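Local atomic coordinates of oxidoreductase YdhF (Escherichia coli, PDB entry 1OG6), a protein that probably acts as an NADPH-dependent aldo-keto reductase, holding NADPH in a pocket of its alpha/beta barrel, although its physiological substrate is not established. Residues Asp141-Leu146 with Ser170-Thr175; Arg205-Ser210 with Leu258-Ser263. One frame throughout, in Å; residues are numbered along the deposited sequence.

Contact 1 of 2, residues Asp141-Leu146 with Ser170-Thr175; sequences DAFKHL and SRLPFT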
loop_
_atom_site.group_PDB
_atom_site.type_symbol
_atom_site.label_atom_id
_atom_site.label_comp_id
_atom_site.label_asym_id
_atom_site.label_seq_id
_atom_site.Cartn_x
_atom_site.Cartn_y
_atom_site.Cartn_z
ATOM N N ASP C 141 9.785 23.843 -3.327
ATOM C CA ASP C 141 10.292 25.209 -3.494
ATOM C C ASP C 141 11.765 25.222 -3.872
ATOM O O ASP C 141 12.187 26.017 -4.708
ATOM C CB ASP C 141 10.087 26.043 -2.217
ATOM C CG ASP C 141 8.611 26.269 -1.888
ATOM O OD1 ASP C 141 7.807 26.462 -2.832
ATOM O OD2 ASP C 141 8.255 26.270 -0.683
ATOM N N ALA C 142 12.554 24.352 -3.254
ATOM C CA ALA C 142 13.968 24.283 -3.583
ATOM C C ALA C 142 14.081 23.890 -5.054
ATOM O O ALA C 142 15.002 24.299 -5.746
ATOM C CB ALA C 142 14.663 23.253 -2.709
ATOM N N PHE C 143 13.121 23.100 -5.525
ATOM C CA PHE C 143 13.102 22.636 -6.903
ATOM C C PHE C 143 12.676 23.711 -7.901
ATOM O O PHE C 143 13.274 23.836 -8.964
ATOM C CB PHE C 143 12.189 21.408 -7.028
ATOM C CG PHE C 143 12.827 20.114 -6.564
ATOM C CD1 PHE C 143 14.084 20.104 -5.969
ATOM C CD2 PHE C 143 12.165 18.901 -6.726
ATOM C CE1 PHE C 143 14.668 18.912 -5.545
ATOM C CE2 PHE C 143 12.747 17.704 -6.303
ATOM C CZ PHE C 143 13.998 17.713 -5.713
ATOM N N LYS C 144 11.645 24.482 -7.565
ATOM C CA LYS C 144 11.169 25.544 -8.453
ATOM C C LYS C 144 12.311 26.528 -8.661
ATOM O O LYS C 144 12.471 27.105 -9.739
ATOM C CB LYS C 144 9.982 26.290 -7.833
ATOM C CG LYS C 144 8.807 25.414 -7.424
ATOM C CD LYS C 144 8.108 24.799 -8.622
ATOM C CE LYS C 144 6.890 23.990 -8.187
ATOM N NZ LYS C 144 5.887 24.788 -7.424
ATOM N N HIS C 145 13.099 26.711 -7.606
ATOM C CA HIS C 145 14.230 27.620 -7.634
ATOM C C HIS C 145 15.315 27.120 -8.574
ATOM O O HIS C 145 15.562 27.723 -9.613
ATOM C CB HIS C 145 14.808 27.783 -6.230
ATOM C CG HIS C 145 15.957 28.742 -6.164
ATOM N ND1 HIS C 145 15.801 30.101 -6.329
ATOM C CD2 HIS C 145 17.285 28.531 -6.002
ATOM C CE1 HIS C 145 16.985 30.688 -6.275
ATOM N NE2 HIS C 145 17.901 29.757 -6.079
ATOM N N LEU C 146 15.959 26.018 -8.202
ATOM C CA LEU C 146 17.030 25.439 -9.007
ATOM C C LEU C 146 16.641 25.331 -10.470
ATOM O O LEU C 146 17.496 25.321 -11.350
ATOM C CB LEU C 146 17.401 24.054 -8.479
ATOM C CG LEU C 146 18.155 23.994 -7.154
ATOM C CD1 LEU C 146 18.250 22.567 -6.693
ATOM C CD2 LEU C 146 19.532 24.582 -7.318
ATOM N N SER C 170 2.641 15.568 -5.795
ATOM C CA SER C 170 1.461 16.420 -5.698
ATOM C C SER C 170 1.878 17.864 -5.567
ATOM O O SER C 170 1.074 18.770 -5.764
ATOM C CB SER C 170 0.654 16.049 -4.470
ATOM O OG SER C 170 1.420 16.298 -3.313
ATOM N N ARG C 171 3.143 18.063 -5.213
ATOM C CA ARG C 171 3.718 19.391 -5.019
ATOM C C ARG C 171 4.509 19.897 -6.216
ATOM O O ARG C 171 5.058 20.995 -6.170
ATOM C CB ARG C 171 4.647 19.387 -3.802
ATOM C CG ARG C 171 4.018 19.797 -2.488
ATOM C CD ARG C 171 2.882 18.894 -2.081
ATOM N NE ARG C 171 2.434 19.210 -0.731
ATOM C CZ ARG C 171 1.339 18.714 -0.174
ATOM N NH1 ARG C 171 0.575 17.879 -0.856
ATOM N NH2 ARG C 171 1.016 19.038 1.066
ATOM N N LEU C 172 4.576 19.107 -7.282
ATOM C CA LEU C 172 5.335 19.514 -8.459
ATOM C C LEU C 172 4.541 19.691 -9.750
ATOM O O LEU C 172 3.591 18.953 -10.032
ATOM C CB LEU C 172 6.473 18.530 -8.709
ATOM C CG LEU C 172 7.464 18.394 -7.563
ATOM C CD1 LEU C 172 8.642 17.584 -8.038
ATOM C CD2 LEU C 172 7.918 19.760 -7.098
ATOM N N PRO C 173 4.925 20.694 -10.551
ATOM C CA PRO C 173 4.269 20.986 -11.824
ATOM C C PRO C 173 4.813 20.091 -12.948
ATOM O O PRO C 173 4.235 20.023 -14.034
ATOM C CB PRO C 173 4.581 22.463 -12.032
ATOM C CG PRO C 173 5.937 22.594 -11.433
ATOM C CD PRO C 173 5.837 21.786 -10.167
ATOM N N PHE C 174 5.918 19.399 -12.675
ATOM C CA PHE C 174 6.532 18.501 -13.654
ATOM C C PHE C 174 6.661 17.057 -13.155
ATOM O O PHE C 174 6.823 16.817 -11.957
ATOM C CB PHE C 174 7.899 19.049 -14.074
ATOM C CG PHE C 174 8.658 19.732 -12.964
ATOM C CD1 PHE C 174 9.083 19.023 -11.847
ATOM C CD2 PHE C 174 8.978 21.088 -13.060
ATOM C CE1 PHE C 174 9.820 19.654 -10.845
ATOM C CE2 PHE C 174 9.714 21.728 -12.062
ATOM C CZ PHE C 174 10.135 21.011 -10.956
ATOM N N THR C 175 6.599 16.101 -14.081
ATOM C CA THR C 175 6.677 14.683 -13.735
ATOM C C THR C 175 8.057 14.213 -13.297
ATOM O O THR C 175 9.034 14.372 -14.037
ATOM C CB THR C 175 6.253 13.793 -14.909
ATOM O OG1 THR C 175 5.252 14.462 -15.681
ATOM C CG2 THR C 175 5.680 12.473 -14.387
#

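Contact 2 of 2, residues Arg205-Ser210 with Leu258-Ser263; sequences RPMAWS and LPIIGS. With NAP (NADP nicotinamide-adenine-dinucleotide phosphate), chain F.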
loop_
_atom_site.group_PDB
_atom_site.type_symbol
_atom_site.label_atom_id
_atom_site.label_comp_id
_atom_site.label_asym_id
_atom_site.label_seq_id
_atom_site.Cartn_x
_atom_site.Cartn_y
_atom_site.Cartn_z
ATOM N N ARG C 205 10.905 5.668 -15.824
ATOM C CA ARG C 205 11.952 4.649 -15.857
ATOM C C ARG C 205 12.877 4.739 -14.665
ATOM O O ARG C 205 13.578 5.737 -14.502
ATOM C CB ARG C 205 12.794 4.772 -17.129
ATOM C CG ARG C 205 12.418 3.813 -18.252
ATOM C CD ARG C 205 11.235 4.288 -19.085
ATOM N NE ARG C 205 10.003 3.560 -18.788
ATOM C CZ ARG C 205 8.989 3.441 -19.640
ATOM N NH1 ARG C 205 9.069 4.000 -20.841
ATOM N NH2 ARG C 205 7.892 2.776 -19.291
ATOM N N PRO C 206 12.912 3.682 -13.832
ATOM C CA PRO C 206 13.737 3.575 -12.625
ATOM C C PRO C 206 15.167 3.173 -12.899
ATOM O O PRO C 206 15.398 2.173 -13.556
ATOM C CB PRO C 206 13.023 2.498 -11.830
ATOM C CG PRO C 206 12.634 1.562 -12.895
ATOM C CD PRO C 206 12.050 2.492 -13.948
ATOM N N MET C 207 16.119 3.953 -12.406
ATOM C CA MET C 207 17.532 3.628 -12.561
ATOM C C MET C 207 17.753 2.571 -11.493
ATOM O O MET C 207 17.436 2.793 -10.333
ATOM C CB MET C 207 18.378 4.871 -12.295
ATOM C CG MET C 207 18.102 5.973 -13.304
ATOM S SD MET C 207 18.764 7.585 -12.903
ATOM C CE MET C 207 20.519 7.289 -13.048
ATOM N N ALA C 208 18.271 1.413 -11.871
ATOM C CA ALA C 208 18.443 0.337 -10.903
ATOM C C ALA C 208 19.849 0.227 -10.363
ATOM O O ALA C 208 20.792 0.050 -11.122
ATOM C CB ALA C 208 18.027 -0.978 -11.531
ATOM N N TRP C 209 20.000 0.316 -9.048
ATOM C CA TRP C 209 21.330 0.211 -8.484
ATOM C C TRP C 209 21.662 -1.124 -7.852
ATOM O O TRP C 209 20.781 -1.882 -7.454
ATOM C CB TRP C 209 21.615 1.344 -7.490
ATOM C CG TRP C 209 20.690 1.517 -6.309
ATOM C CD1 TRP C 209 19.612 2.361 -6.226
ATOM C CD2 TRP C 209 20.861 0.963 -4.995
ATOM N NE1 TRP C 209 19.118 2.379 -4.943
ATOM C CE2 TRP C 209 19.866 1.530 -4.167
ATOM C CE3 TRP C 209 21.765 0.046 -4.436
ATOM C CZ2 TRP C 209 19.752 1.210 -2.803
ATOM C CZ3 TRP C 209 21.651 -0.273 -3.084
ATOM C CH2 TRP C 209 20.652 0.309 -2.285
ATOM N N SER C 210 22.962 -1.395 -7.792
ATOM C CA SER C 210 23.510 -2.623 -7.234
ATOM C C SER C 210 22.880 -3.881 -7.827
ATOM O O SER C 210 22.476 -4.788 -7.093
ATOM C CB SER C 210 23.360 -2.616 -5.710
ATOM O OG SER C 210 24.156 -1.595 -5.133
ATOM N N LEU C 258 17.081 1.200 -16.016
ATOM C CA LEU C 258 18.354 1.596 -16.634
ATOM C C LEU C 258 19.429 1.131 -15.668
ATOM O O LEU C 258 19.740 1.835 -14.710
ATOM C CB LEU C 258 18.494 3.120 -16.769
ATOM C CG LEU C 258 17.323 4.050 -17.073
ATOM C CD1 LEU C 258 17.911 5.344 -17.549
ATOM C CD2 LEU C 258 16.387 3.486 -18.121
ATOM N N PRO C 259 20.015 -0.055 -15.904
ATOM C CA PRO C 259 21.056 -0.586 -15.019
ATOM C C PRO C 259 22.284 0.300 -14.865
ATOM O O PRO C 259 22.845 0.764 -15.844
ATOM C CB PRO C 259 21.372 -1.945 -15.637
ATOM C CG PRO C 259 21.075 -1.740 -17.060
ATOM C CD PRO C 259 19.802 -0.949 -17.051
ATOM N N ILE C 260 22.684 0.533 -13.618
ATOM C CA ILE C 260 23.845 1.363 -13.319
ATOM C C ILE C 260 25.075 0.494 -13.081
ATOM O O ILE C 260 25.110 -0.350 -12.181
ATOM C CB ILE C 260 23.621 2.246 -12.061
ATOM C CG1 ILE C 260 22.299 3.003 -12.163
ATOM C CG2 ILE C 260 24.744 3.252 -11.937
ATOM C CD1 ILE C 260 21.991 3.852 -10.953
ATOM N N ILE C 261 26.085 0.715 -13.905
ATOM C CA ILE C 261 27.321 -0.030 -13.816
ATOM C C ILE C 261 28.193 0.616 -12.741
ATOM O O ILE C 261 28.341 1.834 -12.704
ATOM C CB ILE C 261 28.023 -0.040 -15.196
ATOM C CG1 ILE C 261 27.040 -0.541 -16.259
ATOM C CG2 ILE C 261 29.234 -0.949 -15.164
ATOM C CD1 ILE C 261 27.553 -0.522 -17.674
ATOM N N GLY C 262 28.750 -0.203 -11.855
ATOM C CA GLY C 262 29.582 0.318 -10.783
ATOM C C GLY C 262 31.040 -0.089 -10.851
ATOM O O GLY C 262 31.840 0.331 -10.017
ATOM N N SER C 263 31.389 -0.895 -11.849
ATOM C CA SER C 263 32.760 -1.364 -12.028
ATOM C C SER C 263 33.725 -0.275 -12.480
ATOM O O SER C 263 33.361 0.614 -13.252
ATOM C CB SER C 263 32.796 -2.499 -13.039
ATOM O OG SER C 263 34.131 -2.877 -13.308
HETATM P PA NAP F . 26.959 -3.146 -8.573
HETATM O O1A NAP F . 26.389 -4.213 -7.847
HETATM O O2A NAP F . 26.717 -2.837 -10.035
HETATM O O5B NAP F . 28.558 -3.203 -8.445
HETATM C C5B NAP F . 29.194 -4.483 -8.651
HETATM C C4B NAP F . 30.514 -4.398 -7.811
HETATM O O4B NAP F . 31.110 -5.737 -8.023
HETATM C C3B NAP F . 31.587 -3.423 -8.362
HETATM O O3B NAP F . 32.136 -2.780 -7.218
HETATM C C2B NAP F . 32.634 -4.259 -9.073
HETATM O O2B NAP F . 33.973 -3.884 -8.759
HETATM C C1B NAP F . 32.376 -5.726 -8.621
HETATM N N9A NAP F . 32.404 -6.618 -9.770
HETATM C C8A NAP F . 31.875 -6.495 -11.042
HETATM N N7A NAP F . 32.106 -7.528 -11.831
HETATM C C5A NAP F . 32.836 -8.385 -11.016
HETATM C C6A NAP F . 33.375 -9.654 -11.294
HETATM N N6A NAP F . 33.294 -10.335 -12.454
HETATM N N1A NAP F . 34.077 -10.293 -10.256
HETATM N N3A NAP F . 33.707 -8.430 -8.699
HETATM C C4A NAP F . 33.020 -7.821 -9.739
HETATM O O3 NAP F . 26.590 -1.791 -7.830
HETATM P PN NAP F . 27.358 -0.926 -6.761
HETATM O O1N NAP F . 26.939 -0.862 -5.356
HETATM O O2N NAP F . 28.189 0.127 -7.420
HETATM O O5D NAP F . 26.075 0.062 -6.867
HETATM C C5D NAP F . 25.432 0.449 -8.144
HETATM C C4D NAP F . 25.489 1.951 -8.374
HETATM O O4D NAP F . 24.305 2.645 -7.902
HETATM C C3D NAP F . 26.717 2.740 -7.790
HETATM O O3D NAP F . 27.750 2.916 -8.766
HETATM O O2D NAP F . 26.430 5.198 -8.077
HETATM C C1D NAP F . 24.666 3.859 -7.173
HETATM N N1N NAP F . 24.095 3.777 -5.776
HETATM C C2N NAP F . 22.888 4.438 -5.431
HETATM C C3N NAP F . 22.421 4.353 -4.119
HETATM C C7N NAP F . 21.115 5.070 -3.751
HETATM O O7N NAP F . 20.756 4.971 -2.606
HETATM N N7N NAP F . 20.436 5.749 -4.636
HETATM C C4N NAP F . 23.153 3.599 -3.093
HETATM C C5N NAP F . 24.359 2.945 -3.478
HETATM C C6N NAP F . 24.853 3.020 -4.814
HETATM P P2B NAP F . 35.189 -3.891 -9.828
HETATM O O1X NAP F . 35.387 -2.979 -11.034
HETATM O O2X NAP F . 36.376 -4.562 -9.175
HETATM O O3X NAP F . 35.446 -2.580 -9.118
#

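Contact 1 of 2, residues Asp141-Leu146 with Ser170-Thr175
In the outer layer of this TIM barrel, helix 136-147 meets the loop that leads from helix 162-169 into strand 179-182, with Phe143 and Lys144 facing Leu172, Pro173 and Phe174. The case illustrates a helix and a loop meeting through apolar side chains. Phe143 has CG anti to its carbonyl carbon (chi1 -79°), which sends the ring toward the loop. There its edge receives Leu172: CD1 lies in the plane of the ring, 4.0 Å from Phe143 CD2. Phe174 comes from the loop edge-on, its CZ 4.5 Å from Phe143 CB. Phe155 of strand 152-158 stacks on Phe143 and meets Phe174 with nearly parallel ring planes. Lys144 runs out at the margin, bent at chi2 and chi4, and meets the Pro173 ring tip to tip; the exact spacing there is doubtful. Arg171 touches Ala136 and Ala140 of the same helix, and its guanidinium leads away from Phe143 and Lys144. Its NH1 bonds to Gln201 O of the second subunit and also to Ser170 OG, at 3.0 Å with an N-H...O angle of 155°. Within the loop, Pro173 CD sits over the centre of one Phe174 face, 4.2 Å above the ring plane.

Contact 2 of 2, residues Arg205-Ser210 with Leu258-Ser263
Ile260 reaches toward Met207, Ala208 and Trp209 of the neighbouring strand, and its two branches part, one to the cofactor and one to that strand. CB lies 3.7 Å from Ala208 O. From there CG2, anti to the backbone N, turns to the cofactor and approaches C4D of the nicotinamide ribose at 3.9 Å. CG1 takes the other course (chi1 -50°), passing 3.5 Å from Ala208 O, and delivers the tip, CD1, to the methylenes of the neighbouring strand: Met207 CB at 4.0 Å and Trp209 CB a little farther off. Behind this side chain is the parallel pairing of strands 207-209 and 258-261, neighbours in the aldo-keto reductase barrel, where strand 258-261 goes on to pair with strand 13-20 and so closes the ring. Leu258 N gives to Pro206 O, Ala208 N to Leu258 O, and Ile260 N to Ala208 O. At the C-terminal ends the two segments diverge along NADP. Trp209 lays one indole face on the nicotinamide, C3N standing 3.7 Å above the ring plane, while Asn159 takes its NE1-H. O1N of the nicotinamide-side phosphate and O5D, the oxygen joining it to the ribose, both lie within hydrogen-bonding distance of Ser210 OG. Farther along, Ser263 OG donates to O1X of the 2'-phosphate at 2.6 Å, and accepts from Lys265 N.

How the contacts relate
The two contacts illustrate the division of labour in a TIM barrel: contact 1 belongs to the outer shell, contact 2 to the cofactor-binding core. Their centres are 25 Å apart, and their nearest atoms stay about 9 Å from each other. Strand 152-158 connects them. Phe155 on it packs against both aromatic rings of contact 1, while its last residue, Ser158, hydrogen-bonds NADP, and the next, Asn159, bonds Trp209 of contact 2; strand 179-182 pairs between it and strand 207-209. The Phe143 side chain is about 14 Å from the cofactor, whereas that of Trp209 is about 7 Å from that of Tyr55, the proton donor inferred by similarity.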